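Local structure of acetylxylan esterase / glucomannan deacetylase (Cellvibrio japonicus, 2W9X) at residues K113-Q118 and E169-T174; S151-Y156 and M178-L183; N158-R163 and S331-H336; L244-F249 and M292-S297. The protein removes acetyl groups from the plant cell wall polysaccharides xylan and glucomannan, with a large preference for glucomannan. One frame throughout, in Å; residues are numbered along the deposited sequence.

Interaction 1. Residues K113-Q118 and E169-T174; sequences KLTETQ and ELFKTT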
loop_
_atom_site.group_PDB
_atom_site.type_symbol
_atom_site.label_atom_id
_atom_site.label_comp_id
_atom_site.label_asym_id
_atom_site.label_seq_id
_atom_site.Cartn_x
_atom_site.Cartn_y
_atom_site.Cartn_z
ATOM N N LYS B 113 -29.106 -10.583 -6.297
ATOM C CA LYS B 113 -28.656 -11.465 -7.378
ATOM C C LYS B 113 -27.428 -12.274 -6.905
ATOM O O LYS B 113 -26.511 -11.731 -6.281
ATOM C CB LYS B 113 -28.333 -10.627 -8.617
ATOM C CG LYS B 113 -27.701 -11.345 -9.798
ATOM C CD LYS B 113 -26.931 -10.311 -10.620
ATOM C CE LYS B 113 -27.047 -10.517 -12.115
ATOM N NZ LYS B 113 -26.140 -11.559 -12.629
ATOM N N LEU B 114 -27.439 -13.574 -7.195
ATOM C CA LEU B 114 -26.383 -14.495 -6.753
ATOM C C LEU B 114 -25.487 -14.904 -7.908
ATOM O O LEU B 114 -24.288 -15.058 -7.749
ATOM C CB LEU B 114 -27.031 -15.762 -6.169
ATOM C CG LEU B 114 -27.447 -15.836 -4.706
ATOM C CD1 LEU B 114 -27.833 -14.522 -4.106
ATOM C CD2 LEU B 114 -28.497 -16.910 -4.464
ATOM N N THR B 115 -26.090 -15.085 -9.076
ATOM C CA THR B 115 -25.434 -15.739 -10.202
ATOM C C THR B 115 -24.805 -14.744 -11.189
ATOM O O THR B 115 -25.055 -13.539 -11.122
ATOM C CB THR B 115 -26.425 -16.633 -10.947
ATOM O OG1 THR B 115 -27.639 -15.907 -11.156
ATOM C CG2 THR B 115 -26.731 -17.909 -10.147
ATOM N N GLU B 116 -23.964 -15.267 -12.079
ATOM C CA GLU B 116 -23.302 -14.475 -13.096
ATOM C C GLU B 116 -23.971 -14.714 -14.438
ATOM O O GLU B 116 -24.295 -15.861 -14.783
ATOM C CB GLU B 116 -21.820 -14.840 -13.203
ATOM C CG GLU B 116 -21.087 -14.012 -14.258
ATOM C CD GLU B 116 -19.609 -14.316 -14.367
ATOM O OE1 GLU B 116 -19.190 -15.475 -14.148
ATOM O OE2 GLU B 116 -18.856 -13.380 -14.698
ATOM N N THR B 117 -24.169 -13.617 -15.170
ATOM C CA THR B 117 -24.734 -13.606 -16.515
ATOM C C THR B 117 -23.785 -12.815 -17.415
ATOM O O THR B 117 -23.769 -11.579 -17.371
ATOM C CB THR B 117 -26.117 -12.908 -16.544
ATOM O OG1 THR B 117 -26.029 -11.637 -15.871
ATOM C CG2 THR B 117 -27.205 -13.765 -15.882
ATOM N N GLN B 118 -22.976 -13.518 -18.206
ATOM C CA GLN B 118 -21.999 -12.850 -19.085
ATOM C C GLN B 118 -22.552 -12.473 -20.456
ATOM O O GLN B 118 -22.038 -11.567 -21.117
ATOM C CB GLN B 118 -20.731 -13.698 -19.234
ATOM C CG GLN B 118 -19.899 -13.744 -17.953
ATOM C CD GLN B 118 -18.650 -14.589 -18.084
ATOM O OE1 GLN B 118 -18.726 -15.809 -18.232
ATOM N NE2 GLN B 118 -17.488 -13.946 -18.007
ATOM N N GLU B 169 -23.820 -26.849 -13.136
ATOM C CA GLU B 169 -23.340 -26.912 -11.754
ATOM C C GLU B 169 -22.542 -25.662 -11.416
ATOM O O GLU B 169 -22.676 -25.103 -10.325
ATOM C CB GLU B 169 -22.495 -28.179 -11.534
ATOM C CG GLU B 169 -23.334 -29.477 -11.444
ATOM C CD GLU B 169 -22.510 -30.770 -11.569
ATOM O OE1 GLU B 169 -21.319 -30.703 -11.935
ATOM O OE2 GLU B 169 -23.073 -31.864 -11.312
ATOM N N LEU B 170 -21.724 -25.219 -12.368
ATOM C CA LEU B 170 -20.965 -23.975 -12.224
ATOM C C LEU B 170 -21.899 -22.782 -12.052
ATOM O O LEU B 170 -21.724 -21.974 -11.145
ATOM C CB LEU B 170 -20.001 -23.779 -13.399
ATOM C CG LEU B 170 -19.187 -22.476 -13.519
ATOM C CD1 LEU B 170 -18.402 -22.180 -12.239
ATOM C CD2 LEU B 170 -18.240 -22.574 -14.726
ATOM N N PHE B 171 -22.906 -22.682 -12.905
ATOM C CA PHE B 171 -23.890 -21.614 -12.788
ATOM C C PHE B 171 -24.579 -21.608 -11.407
ATOM O O PHE B 171 -24.625 -20.560 -10.750
ATOM C CB PHE B 171 -24.921 -21.683 -13.935
ATOM C CG PHE B 171 -26.132 -20.827 -13.708
ATOM C CD1 PHE B 171 -26.098 -19.467 -13.995
ATOM C CD2 PHE B 171 -27.305 -21.381 -13.182
ATOM C CE1 PHE B 171 -27.226 -18.664 -13.769
ATOM C CE2 PHE B 171 -28.428 -20.593 -12.942
ATOM C CZ PHE B 171 -28.391 -19.229 -13.242
ATOM N N LYS B 172 -25.098 -22.772 -10.984
ATOM C CA LYS B 172 -25.820 -22.934 -9.704
ATOM C C LYS B 172 -24.980 -22.647 -8.464
ATOM O O LYS B 172 -25.495 -22.143 -7.458
ATOM C CB LYS B 172 -26.357 -24.372 -9.536
ATOM C CG LYS B 172 -27.577 -24.737 -10.336
ATOM C CD LYS B 172 -28.036 -26.146 -9.939
ATOM N N THR B 173 -23.705 -23.018 -8.513
ATOM C CA THR B 173 -22.857 -22.950 -7.338
ATOM C C THR B 173 -22.157 -21.598 -7.206
ATOM O O THR B 173 -21.481 -21.336 -6.212
ATOM C CB THR B 173 -21.846 -24.121 -7.289
ATOM O OG1 THR B 173 -21.055 -24.142 -8.489
ATOM C CG2 THR B 173 -22.573 -25.464 -7.112
ATOM N N THR B 174 -22.344 -20.729 -8.192
ATOM C CA THR B 174 -21.757 -19.389 -8.155
ATOM C C THR B 174 -22.657 -18.484 -7.302
ATOM O O THR B 174 -23.822 -18.252 -7.639
ATOM C CB THR B 174 -21.492 -18.819 -9.593
ATOM O OG1 THR B 174 -20.531 -19.637 -10.274
ATOM C CG2 THR B 174 -20.970 -17.377 -9.540
HETATM O O HOH W 1 -23.608 -18.212 -11.977
#
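Thr115 and Thr174 bring the two backbones closest, with their CA atoms 5.6 Å apart, where the loop that follows strand 108-113 passes the C-terminal part of helix 167-173. No direct hydrogen bond joins the segments. The side-chain contact is carried by Thr115 and Phe171. The methyl CG2 of Thr115 sits over one face of the Phe171 ring, toward its rim, in a CH-pi contact 4.0 Å from the ring centroid and 23° off the normal. CB of Thr115 also touches the ring, 3.6 Å from CE1 of Phe171. The phenyl reaches this place because its CG lies anti to the backbone N (chi1 167°). At the ring edge, near its plane, lies the carbonyl O of Glu116. The hydroxyl of Thr115 turns to other partners, Asn75 and the backbone N of Ile76.

One water bridges the backbones. It accepts from Glu116 N at 3.0 Å and donates to Phe171 O at 2.8 Å. Thr174 directs its CB toward the loop, while its OG1 turns back to Leu170 O at 2.8 Å and also bonds Gly157 N. On the loop side, NZ of Lys113 bonds Thr115 O at 2.7 Å, and also OG1 of Thr117. This ties the loop to itself. The side chain of Glu116, whose OE1 bonds Ser198 OG, lies about 6 Å from that of Ser151, the inferred nucleophile. The contact thus joins the N-terminal beta-sheet domain of a family 2 carbohydrate esterase to its SGNH-type catalytic domain, beside the active site.

Interaction 2. Residues S151-Y156 and M178-L183; sequences SFTVGY and MAFGPL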
loop_
_atom_site.group_PDB
_atom_site.type_symbol
_atom_site.label_atom_id
_atom_site.label_comp_id
_atom_site.label_asym_id
_atom_site.label_seq_id
_atom_site.Cartn_x
_atom_site.Cartn_y
_atom_site.Cartn_z
ATOM N N SER B 151 -13.106 -13.886 -12.326
ATOM C CA SER B 151 -13.828 -15.005 -11.684
ATOM C C SER B 151 -13.724 -15.009 -10.163
ATOM O O SER B 151 -14.689 -15.324 -9.464
ATOM C CB SER B 151 -13.312 -16.356 -12.187
ATOM O OG SER B 151 -13.300 -16.410 -13.595
ATOM N N PHE B 152 -12.532 -14.694 -9.656
ATOM C CA PHE B 152 -12.331 -14.636 -8.195
ATOM C C PHE B 152 -13.261 -13.600 -7.574
ATOM O O PHE B 152 -13.889 -13.853 -6.552
ATOM C CB PHE B 152 -10.882 -14.279 -7.848
ATOM C CG PHE B 152 -9.862 -15.292 -8.281
ATOM C CD1 PHE B 152 -10.227 -16.566 -8.710
ATOM C CD2 PHE B 152 -8.502 -14.976 -8.219
ATOM C CE1 PHE B 152 -9.248 -17.509 -9.095
ATOM C CE2 PHE B 152 -7.518 -15.917 -8.596
ATOM C CZ PHE B 152 -7.896 -17.178 -9.019
ATOM N N THR B 153 -13.381 -12.435 -8.211
ATOM C CA THR B 153 -14.262 -11.374 -7.692
ATOM C C THR B 153 -15.761 -11.709 -7.832
ATOM O O THR B 153 -16.561 -11.410 -6.921
ATOM C CB THR B 153 -13.915 -9.996 -8.345
ATOM O OG1 THR B 153 -12.563 -9.644 -8.022
ATOM C CG2 THR B 153 -14.838 -8.913 -7.852
ATOM N N VAL B 154 -16.131 -12.324 -8.956
ATOM C CA VAL B 154 -17.498 -12.833 -9.190
ATOM C C VAL B 154 -17.944 -13.853 -8.117
ATOM O O VAL B 154 -19.110 -13.880 -7.722
ATOM C CB VAL B 154 -17.613 -13.528 -10.575
ATOM C CG1 VAL B 154 -18.953 -14.258 -10.728
ATOM C CG2 VAL B 154 -17.389 -12.534 -11.754
ATOM N N GLY B 155 -17.027 -14.714 -7.678
ATOM C CA GLY B 155 -17.394 -15.846 -6.817
ATOM C C GLY B 155 -17.690 -17.112 -7.617
ATOM O O GLY B 155 -18.452 -17.965 -7.190
ATOM N N TYR B 156 -17.099 -17.196 -8.804
ATOM C CA TYR B 156 -17.116 -18.380 -9.665
ATOM C C TYR B 156 -16.984 -19.686 -8.906
ATOM O O TYR B 156 -15.920 -19.972 -8.330
ATOM C CB TYR B 156 -15.942 -18.267 -10.626
ATOM C CG TYR B 156 -15.713 -19.360 -11.658
ATOM C CD1 TYR B 156 -15.896 -19.095 -13.012
ATOM C CD2 TYR B 156 -15.190 -20.615 -11.300
ATOM C CE1 TYR B 156 -15.621 -20.060 -13.986
ATOM C CE2 TYR B 156 -14.923 -21.587 -12.265
ATOM C CZ TYR B 156 -15.140 -21.293 -13.603
ATOM O OH TYR B 156 -14.872 -22.245 -14.558
ATOM N N MET B 178 -21.631 -14.234 -1.538
ATOM C CA MET B 178 -20.669 -14.853 -0.617
ATOM C C MET B 178 -19.206 -14.711 -1.029
ATOM O O MET B 178 -18.309 -15.134 -0.289
ATOM C CB MET B 178 -21.037 -16.293 -0.358
ATOM C CG MET B 178 -22.314 -16.301 0.418
ATOM S SD MET B 178 -22.644 -17.863 1.057
ATOM C CE MET B 178 -22.973 -18.741 -0.453
ATOM N N ALA B 179 -18.969 -14.090 -2.185
ATOM C CA ALA B 179 -17.617 -13.711 -2.560
ATOM C C ALA B 179 -17.130 -12.600 -1.618
ATOM O O ALA B 179 -17.926 -11.963 -0.934
ATOM C CB ALA B 179 -17.563 -13.267 -4.027
ATOM N N PHE B 180 -15.821 -12.346 -1.624
ATOM C CA PHE B 180 -15.202 -11.424 -0.666
ATOM C C PHE B 180 -15.659 -9.959 -0.760
ATOM O O PHE B 180 -15.586 -9.226 0.227
ATOM C CB PHE B 180 -13.665 -11.528 -0.733
ATOM C CG PHE B 180 -13.082 -11.201 -2.097
ATOM C CD1 PHE B 180 -12.877 -9.862 -2.496
ATOM C CD2 PHE B 180 -12.698 -12.229 -2.965
ATOM C CE1 PHE B 180 -12.329 -9.550 -3.752
ATOM C CE2 PHE B 180 -12.148 -11.938 -4.207
ATOM C CZ PHE B 180 -11.964 -10.582 -4.607
ATOM N N GLY B 181 -16.145 -9.540 -1.927
ATOM C CA GLY B 181 -16.556 -8.160 -2.141
ATOM C C GLY B 181 -17.787 -7.732 -1.352
ATOM O O GLY B 181 -17.700 -6.817 -0.525
ATOM N N PRO B 182 -18.940 -8.371 -1.606
ATOM C CA PRO B 182 -20.136 -8.112 -0.770
ATOM C C PRO B 182 -19.898 -8.310 0.727
ATOM O O PRO B 182 -20.388 -7.512 1.525
ATOM C CB PRO B 182 -21.161 -9.105 -1.318
ATOM C CG PRO B 182 -20.793 -9.192 -2.759
ATOM C CD PRO B 182 -19.266 -9.305 -2.700
ATOM N N LEU B 183 -19.134 -9.340 1.103
ATOM C CA LEU B 183 -18.834 -9.598 2.518
ATOM C C LEU B 183 -18.018 -8.468 3.136
ATOM O O LEU B 183 -18.290 -8.056 4.265
ATOM C CB LEU B 183 -18.093 -10.928 2.717
ATOM C CG LEU B 183 -18.712 -12.272 2.337
ATOM C CD1 LEU B 183 -17.705 -13.371 2.680
ATOM C CD2 LEU B 183 -20.097 -12.522 2.991
HETATM O O HOH W 2 -15.919 -10.245 -4.527
#
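Phe180, Ala179 and Thr153 have the most surface buried here. The ring of Phe180 comes up to the short helix 151-154 with its CE2 and CZ atoms. CE2 of Phe180 lies 3.5 Å from Phe152 O, and its CZ lies 3.6 Å from OG1 of Thr153. Both oxygens approach the ring obliquely. A water sits 3.6 Å above the ring plane, over its centre. The same water donates to Thr153 O and accepts from Gly181 N, each at 2.7 Å, and so links the two helices. Helix 151-154 begins with Ser151, the inferred nucleophile. As in other SGNH hydrolases, that serine follows the first strand of the parallel sheet, here 144-149.

Ala179 is the N-cap of helix 180-187. Its CB points toward the end of helix 151-154, 3.6 Å from Thr153 O and 3.8 Å from CA of Gly155. Gly155 leaves the helix with a positive phi of 92°, and its bare CA lets the CB of Ala179 come close. Phe180 also packs against Asp342, Leu345 and Leu349 of helix 339-354. Thr153 also touches Ile194 and Ala196 of strand 191-196.

Interaction 3. Residues N158-R163 and S331-H336; sequences NTSPSR and SGCHWH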
loop_
_atom_site.group_PDB
_atom_site.type_symbol
_atom_site.label_atom_id
_atom_site.label_comp_id
_atom_site.label_asym_id
_atom_site.label_seq_id
_atom_site.Cartn_x
_atom_site.Cartn_y
_atom_site.Cartn_z
ATOM N N ASN B 158 -18.028 -20.787 -6.167
ATOM C CA ASN B 158 -17.481 -20.689 -4.805
ATOM C C ASN B 158 -18.168 -21.609 -3.776
ATOM O O ASN B 158 -17.521 -22.064 -2.824
ATOM C CB ASN B 158 -17.373 -19.227 -4.314
ATOM C CG ASN B 158 -18.733 -18.513 -4.223
ATOM O OD1 ASN B 158 -19.763 -19.060 -4.593
ATOM N ND2 ASN B 158 -18.721 -17.284 -3.709
ATOM N N THR B 159 -19.455 -21.899 -3.974
ATOM C CA THR B 159 -20.181 -22.772 -3.043
ATOM C C THR B 159 -20.216 -24.233 -3.504
ATOM O O THR B 159 -20.917 -25.045 -2.920
ATOM C CB THR B 159 -21.643 -22.306 -2.809
ATOM O OG1 THR B 159 -22.397 -22.521 -4.007
ATOM C CG2 THR B 159 -21.687 -20.821 -2.418
ATOM N N SER B 160 -19.494 -24.562 -4.567
ATOM C CA SER B 160 -19.447 -25.951 -5.020
ATOM C C SER B 160 -18.601 -26.779 -4.063
ATOM O O SER B 160 -17.495 -26.358 -3.706
ATOM C CB SER B 160 -18.862 -26.060 -6.426
ATOM O OG SER B 160 -18.802 -27.425 -6.816
ATOM N N PRO B 161 -19.122 -27.955 -3.644
ATOM C CA PRO B 161 -18.385 -28.913 -2.813
ATOM C C PRO B 161 -17.341 -29.667 -3.642
ATOM O O PRO B 161 -16.458 -30.338 -3.089
ATOM C CB PRO B 161 -19.479 -29.866 -2.351
ATOM C CG PRO B 161 -20.469 -29.859 -3.485
ATOM C CD PRO B 161 -20.482 -28.434 -3.958
ATOM N N SER B 162 -17.452 -29.525 -4.965
ATOM C CA SER B 162 -16.649 -30.273 -5.931
ATOM C C SER B 162 -15.915 -29.352 -6.908
ATOM O O SER B 162 -16.434 -28.302 -7.332
ATOM C CB SER B 162 -17.541 -31.248 -6.710
ATOM O OG SER B 162 -16.796 -31.906 -7.721
ATOM N N ARG B 163 -14.709 -29.767 -7.280
ATOM C CA ARG B 163 -13.920 -29.019 -8.248
ATOM C C ARG B 163 -14.291 -29.410 -9.671
ATOM O O ARG B 163 -13.893 -28.739 -10.619
ATOM C CB ARG B 163 -12.432 -29.240 -7.998
ATOM C CG ARG B 163 -11.923 -28.606 -6.721
ATOM C CD ARG B 163 -10.398 -28.662 -6.685
ATOM N NE ARG B 163 -9.809 -28.054 -5.488
ATOM C CZ ARG B 163 -9.325 -28.734 -4.449
ATOM N NH1 ARG B 163 -9.370 -30.062 -4.420
ATOM N NH2 ARG B 163 -8.799 -28.082 -3.425
ATOM N N SER B 331 -11.026 -24.888 -3.385
ATOM C CA SER B 331 -11.871 -26.089 -3.506
ATOM C C SER B 331 -13.189 -25.885 -4.276
ATOM O O SER B 331 -13.967 -26.821 -4.395
ATOM C CB SER B 331 -12.137 -26.714 -2.122
ATOM O OG SER B 331 -13.050 -25.906 -1.405
ATOM N N GLY B 332 -13.418 -24.680 -4.808
ATOM C CA GLY B 332 -14.587 -24.412 -5.652
ATOM C C GLY B 332 -14.381 -24.904 -7.070
ATOM O O GLY B 332 -13.322 -25.449 -7.378
ATOM N N CYS B 333 -15.372 -24.700 -7.942
ATOM C CA CYS B 333 -15.289 -25.252 -9.306
ATOM C C CYS B 333 -13.966 -24.899 -9.976
ATOM O O CYS B 333 -13.551 -23.745 -9.968
ATOM C CB CYS B 333 -16.418 -24.747 -10.201
ATOM S SG CYS B 333 -18.055 -25.316 -9.771
ATOM N N HIS B 334 -13.340 -25.912 -10.579
ATOM C CA HIS B 334 -12.132 -25.734 -11.386
ATOM C C HIS B 334 -11.026 -25.018 -10.626
ATOM O O HIS B 334 -10.392 -24.105 -11.161
ATOM C CB HIS B 334 -12.465 -25.012 -12.704
ATOM C CG HIS B 334 -13.647 -25.598 -13.418
ATOM N ND1 HIS B 334 -14.579 -24.824 -14.072
ATOM C CD2 HIS B 334 -14.054 -26.883 -13.565
ATOM C CE1 HIS B 334 -15.513 -25.604 -14.594
ATOM N NE2 HIS B 334 -15.221 -26.859 -14.295
ATOM N N TRP B 335 -10.802 -25.438 -9.375
ATOM C CA TRP B 335 -9.734 -24.869 -8.538
ATOM C C TRP B 335 -9.878 -23.332 -8.350
ATOM O O TRP B 335 -8.892 -22.595 -8.394
ATOM C CB TRP B 335 -8.327 -25.277 -9.053
ATOM C CG TRP B 335 -8.106 -26.798 -8.952
ATOM C CD1 TRP B 335 -8.523 -27.744 -9.845
ATOM C CD2 TRP B 335 -7.481 -27.509 -7.875
ATOM N NE1 TRP B 335 -8.196 -29.006 -9.393
ATOM C CE2 TRP B 335 -7.544 -28.889 -8.192
ATOM C CE3 TRP B 335 -6.867 -27.114 -6.675
ATOM C CZ2 TRP B 335 -7.033 -29.886 -7.336
ATOM C CZ3 TRP B 335 -6.347 -28.090 -5.836
ATOM C CH2 TRP B 335 -6.444 -29.469 -6.163
ATOM N N HIS B 336 -11.113 -22.869 -8.116
ATOM C CA HIS B 336 -11.354 -21.468 -7.751
ATOM C C HIS B 336 -11.572 -21.282 -6.234
ATOM O O HIS B 336 -11.857 -22.236 -5.529
ATOM C CB HIS B 336 -12.520 -20.867 -8.554
ATOM C CG HIS B 336 -12.158 -20.494 -9.953
ATOM N ND1 HIS B 336 -11.875 -21.431 -10.925
ATOM C CD2 HIS B 336 -12.055 -19.285 -10.552
ATOM C CE1 HIS B 336 -11.600 -20.809 -12.059
ATOM N NE2 HIS B 336 -11.714 -19.509 -11.861
HETATM O O HOH W 3 -15.761 -26.492 -1.657
HETATM O O HOH W 4 -13.819 -29.614 -3.458
#
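The loop 331-336 carries His336, inferred to raise the nucleophilicity of Ser151, the inferred nucleophile, and this contact packs loop 158-163 against it. Trp335 and His336 face Gly332 in a G1 beta bulge. Arg163 has the largest buried area. Its chain is extended from CG to NE, and CD of Arg163 lies over the five-membered ring of Trp335, 3.3 Å from the centroid. The guanidinium lies flat on the indole, with planes at 6°. CZ of Arg163 is 3.5 Å from the centroid of the six-membered ring of Trp335, a cation-pi contact. CB of Ser331 covers the opposite guanidinium face. NE of Arg163 bonds Tyr330 O and NH2 bonds Asp329 O, which helps fix the rotation of the group.

The backbones meet in one hydrogen bond, His334 N to Arg163 O, at 2.9 Å and 160°. Ser160 CB rests 3.5 Å from SG of Cys333. Two waters bridge Ser160 and Pro161 to Ser331. ND1 of His336 bonds His334 O at 3.1 Å, with the donor above the carbonyl plane.

The Cys165-Cys333 disulfide lies beside this contact. Cys333 and Ser160 pack on Thr173 of helix 167-173, while Asn158 reaches Asp342 of helix 339-354.

Interaction 4. Residues L244-F249 and M292-S297; sequences LGTNDF and MNSDQS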
loop_
_atom_site.group_PDB
_atom_site.type_symbol
_atom_site.label_atom_id
_atom_site.label_comp_id
_atom_site.label_asym_id
_atom_site.label_seq_id
_atom_site.Cartn_x
_atom_site.Cartn_y
_atom_site.Cartn_z
ATOM N N LEU B 244 -7.092 -8.164 -10.981
ATOM C CA LEU B 244 -6.993 -8.571 -12.385
ATOM C C LEU B 244 -5.537 -8.891 -12.724
ATOM O O LEU B 244 -4.618 -8.205 -12.253
ATOM C CB LEU B 244 -7.528 -7.442 -13.314
ATOM C CG LEU B 244 -9.045 -7.156 -13.366
ATOM C CD1 LEU B 244 -9.384 -5.842 -14.146
ATOM C CD2 LEU B 244 -9.786 -8.350 -13.992
ATOM N N GLY B 245 -5.320 -9.902 -13.557
ATOM C CA GLY B 245 -3.968 -10.324 -13.910
ATOM C C GLY B 245 -3.772 -11.837 -13.902
ATOM O O GLY B 245 -2.859 -12.345 -14.556
ATOM N N THR B 246 -4.603 -12.562 -13.146
ATOM C CA THR B 246 -4.558 -14.032 -13.182
ATOM C C THR B 246 -4.807 -14.516 -14.620
ATOM O O THR B 246 -4.081 -15.362 -15.136
ATOM C CB THR B 246 -5.533 -14.684 -12.172
ATOM O OG1 THR B 246 -5.014 -14.506 -10.845
ATOM C CG2 THR B 246 -5.674 -16.211 -12.446
ATOM N N ASN B 247 -5.807 -13.946 -15.278
ATOM C CA ASN B 247 -6.096 -14.359 -16.638
ATOM C C ASN B 247 -5.073 -13.854 -17.653
ATOM O O ASN B 247 -4.800 -14.545 -18.638
ATOM C CB ASN B 247 -7.512 -13.985 -17.029
ATOM C CG ASN B 247 -8.530 -14.761 -16.230
ATOM O OD1 ASN B 247 -9.427 -14.183 -15.625
ATOM N ND2 ASN B 247 -8.367 -16.077 -16.191
ATOM N N ASP B 248 -4.477 -12.693 -17.403
ATOM C CA ASP B 248 -3.364 -12.251 -18.270
ATOM C C ASP B 248 -2.223 -13.251 -18.247
ATOM O O ASP B 248 -1.629 -13.525 -19.286
ATOM C CB ASP B 248 -2.833 -10.858 -17.882
ATOM C CG ASP B 248 -3.889 -9.800 -17.992
ATOM O OD1 ASP B 248 -3.903 -9.093 -19.024
ATOM O OD2 ASP B 248 -4.726 -9.702 -17.056
ATOM N N PHE B 249 -1.925 -13.802 -17.058
ATOM C CA PHE B 249 -0.645 -14.511 -16.868
ATOM C C PHE B 249 -0.703 -16.007 -16.541
ATOM O O PHE B 249 0.334 -16.654 -16.508
ATOM C CB PHE B 249 0.255 -13.790 -15.841
ATOM C CG PHE B 249 0.547 -12.356 -16.191
ATOM C CD1 PHE B 249 1.282 -12.035 -17.329
ATOM C CD2 PHE B 249 0.085 -11.332 -15.384
ATOM C CE1 PHE B 249 1.553 -10.705 -17.653
ATOM C CE2 PHE B 249 0.343 -10.002 -15.706
ATOM C CZ PHE B 249 1.089 -9.694 -16.833
ATOM N N MET B 292 -5.175 -6.132 -5.855
ATOM C CA MET B 292 -5.201 -7.377 -5.088
ATOM C C MET B 292 -4.969 -8.590 -5.993
ATOM O O MET B 292 -5.689 -8.768 -6.969
ATOM C CB MET B 292 -6.564 -7.464 -4.387
ATOM C CG MET B 292 -6.805 -8.716 -3.571
ATOM S SD MET B 292 -8.293 -8.433 -2.606
ATOM C CE MET B 292 -8.428 -10.033 -1.822
ATOM N N ASN B 293 -3.945 -9.399 -5.696
ATOM C CA ASN B 293 -3.622 -10.570 -6.513
ATOM C C ASN B 293 -3.093 -11.746 -5.689
ATOM O O ASN B 293 -2.775 -11.611 -4.509
ATOM C CB ASN B 293 -2.638 -10.261 -7.673
ATOM C CG ASN B 293 -3.180 -9.229 -8.655
ATOM O OD1 ASN B 293 -3.721 -9.574 -9.733
ATOM N ND2 ASN B 293 -3.018 -7.954 -8.306
ATOM N N SER B 294 -3.022 -12.904 -6.336
ATOM C CA SER B 294 -2.568 -14.151 -5.708
ATOM C C SER B 294 -1.049 -14.212 -5.696
ATOM O O SER B 294 -0.360 -13.406 -6.385
ATOM C CB SER B 294 -3.068 -15.345 -6.518
ATOM O OG SER B 294 -2.316 -15.409 -7.727
ATOM N N ASP B 295 -0.542 -15.189 -4.939
ATOM C CA ASP B 295 0.867 -15.533 -4.919
ATOM C C ASP B 295 1.145 -16.660 -5.930
ATOM O O ASP B 295 2.099 -17.407 -5.782
ATOM C CB ASP B 295 1.284 -15.965 -3.500
ATOM C CG ASP B 295 0.524 -17.233 -2.991
ATOM O OD1 ASP B 295 -0.420 -17.716 -3.639
ATOM O OD2 ASP B 295 0.873 -17.721 -1.904
ATOM N N GLN B 296 0.303 -16.793 -6.950
ATOM C CA GLN B 296 0.481 -17.919 -7.863
ATOM C C GLN B 296 1.197 -17.533 -9.165
ATOM O O GLN B 296 1.709 -16.410 -9.306
ATOM C CB GLN B 296 -0.870 -18.613 -8.100
ATOM C CG GLN B 296 -1.468 -19.180 -6.788
ATOM C CD GLN B 296 -0.716 -20.394 -6.278
ATOM O OE1 GLN B 296 -0.636 -21.401 -6.970
ATOM N NE2 GLN B 296 -0.143 -20.300 -5.059
ATOM N N SER B 297 1.253 -18.477 -10.100
ATOM C CA SER B 297 1.994 -18.308 -11.368
ATOM C C SER B 297 3.455 -17.907 -11.127
ATOM O O SER B 297 3.981 -17.039 -11.833
ATOM C CB SER B 297 1.286 -17.320 -12.320
ATOM O OG SER B 297 0.037 -17.842 -12.786
HETATM O O HOH W 5 -3.690 -16.617 -9.747
HETATM O O HOH W 6 -4.505 -12.683 -9.002
#
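Leu244 O and OD1 of Asn293 are the closest atoms of this contact, 3.0 Å apart. The Asn293 amide is probably turned over in the model, and with it turned back the pair may be a hydrogen bond. CB of Asn293 points toward segment 244-249, and with CG anti to the carbonyl carbon (chi1 -60°) the amide reaches Leu244 O. Further along, Thr246 and Ser294 face each other with OG1 and OG 4.2 Å apart, and two waters bridge the residues. The first lies 2.7 Å from both Thr246 OG1 and Ser294 OG. The second is 2.6 Å from Thr246 OG1 and accepts from Ser294 N at 3.1 Å. OG of Ser297 comes to 3.9 Å from Phe249 O, a contact with no hydrogen bond assigned.

A second shell holds these groups. Ser294 OG accepts from Gln296 N at 3.1 Å and 158°, an ST turn that fixes the hydroxyl as the chain leaves strand 288-294. Gly245 is the N-cap of helix 246-249, and its O accepts from Phe249 N at 3.0 Å. Its phi of 136° suits a residue without a side chain. Leu244 O also accepts from Tyr269 OH. The Asn293 side chain packs on Ile301 and Val305 of helix 300-314, and Phe249 meets Tyr269 edge to face.

Helix 246-249 carries Asn247, a transition-state stabiliser by similarity. Polar groups and bound water join the start of this short helix to the neighbouring parallel strand 288-294, which is consistent with a helix start placed by a hydrated polar network.

Interactions 1, 2 and 4 are buried, while interaction 3 is only partly so and lies nearer the surface. Interaction 1 joins the two domains. The other three lie within the SGNH-type catalytic domain. Interactions 1, 2 and 3 touch one another: Thr173 O meets Thr159 OG1, and Tyr156 both hydrogen-bonds His334 and stacks on His336. Interaction 4 lies further off and touches only interaction 2, where Phe152 meets Thr246. The chemistry differs with place. Methyl and aromatic groups, with one bridging water each, carry interactions 1 and 2. Interaction 3 relies on a cation-pi stack and a direct backbone bond. Interaction 4 is largely polar and hydrated.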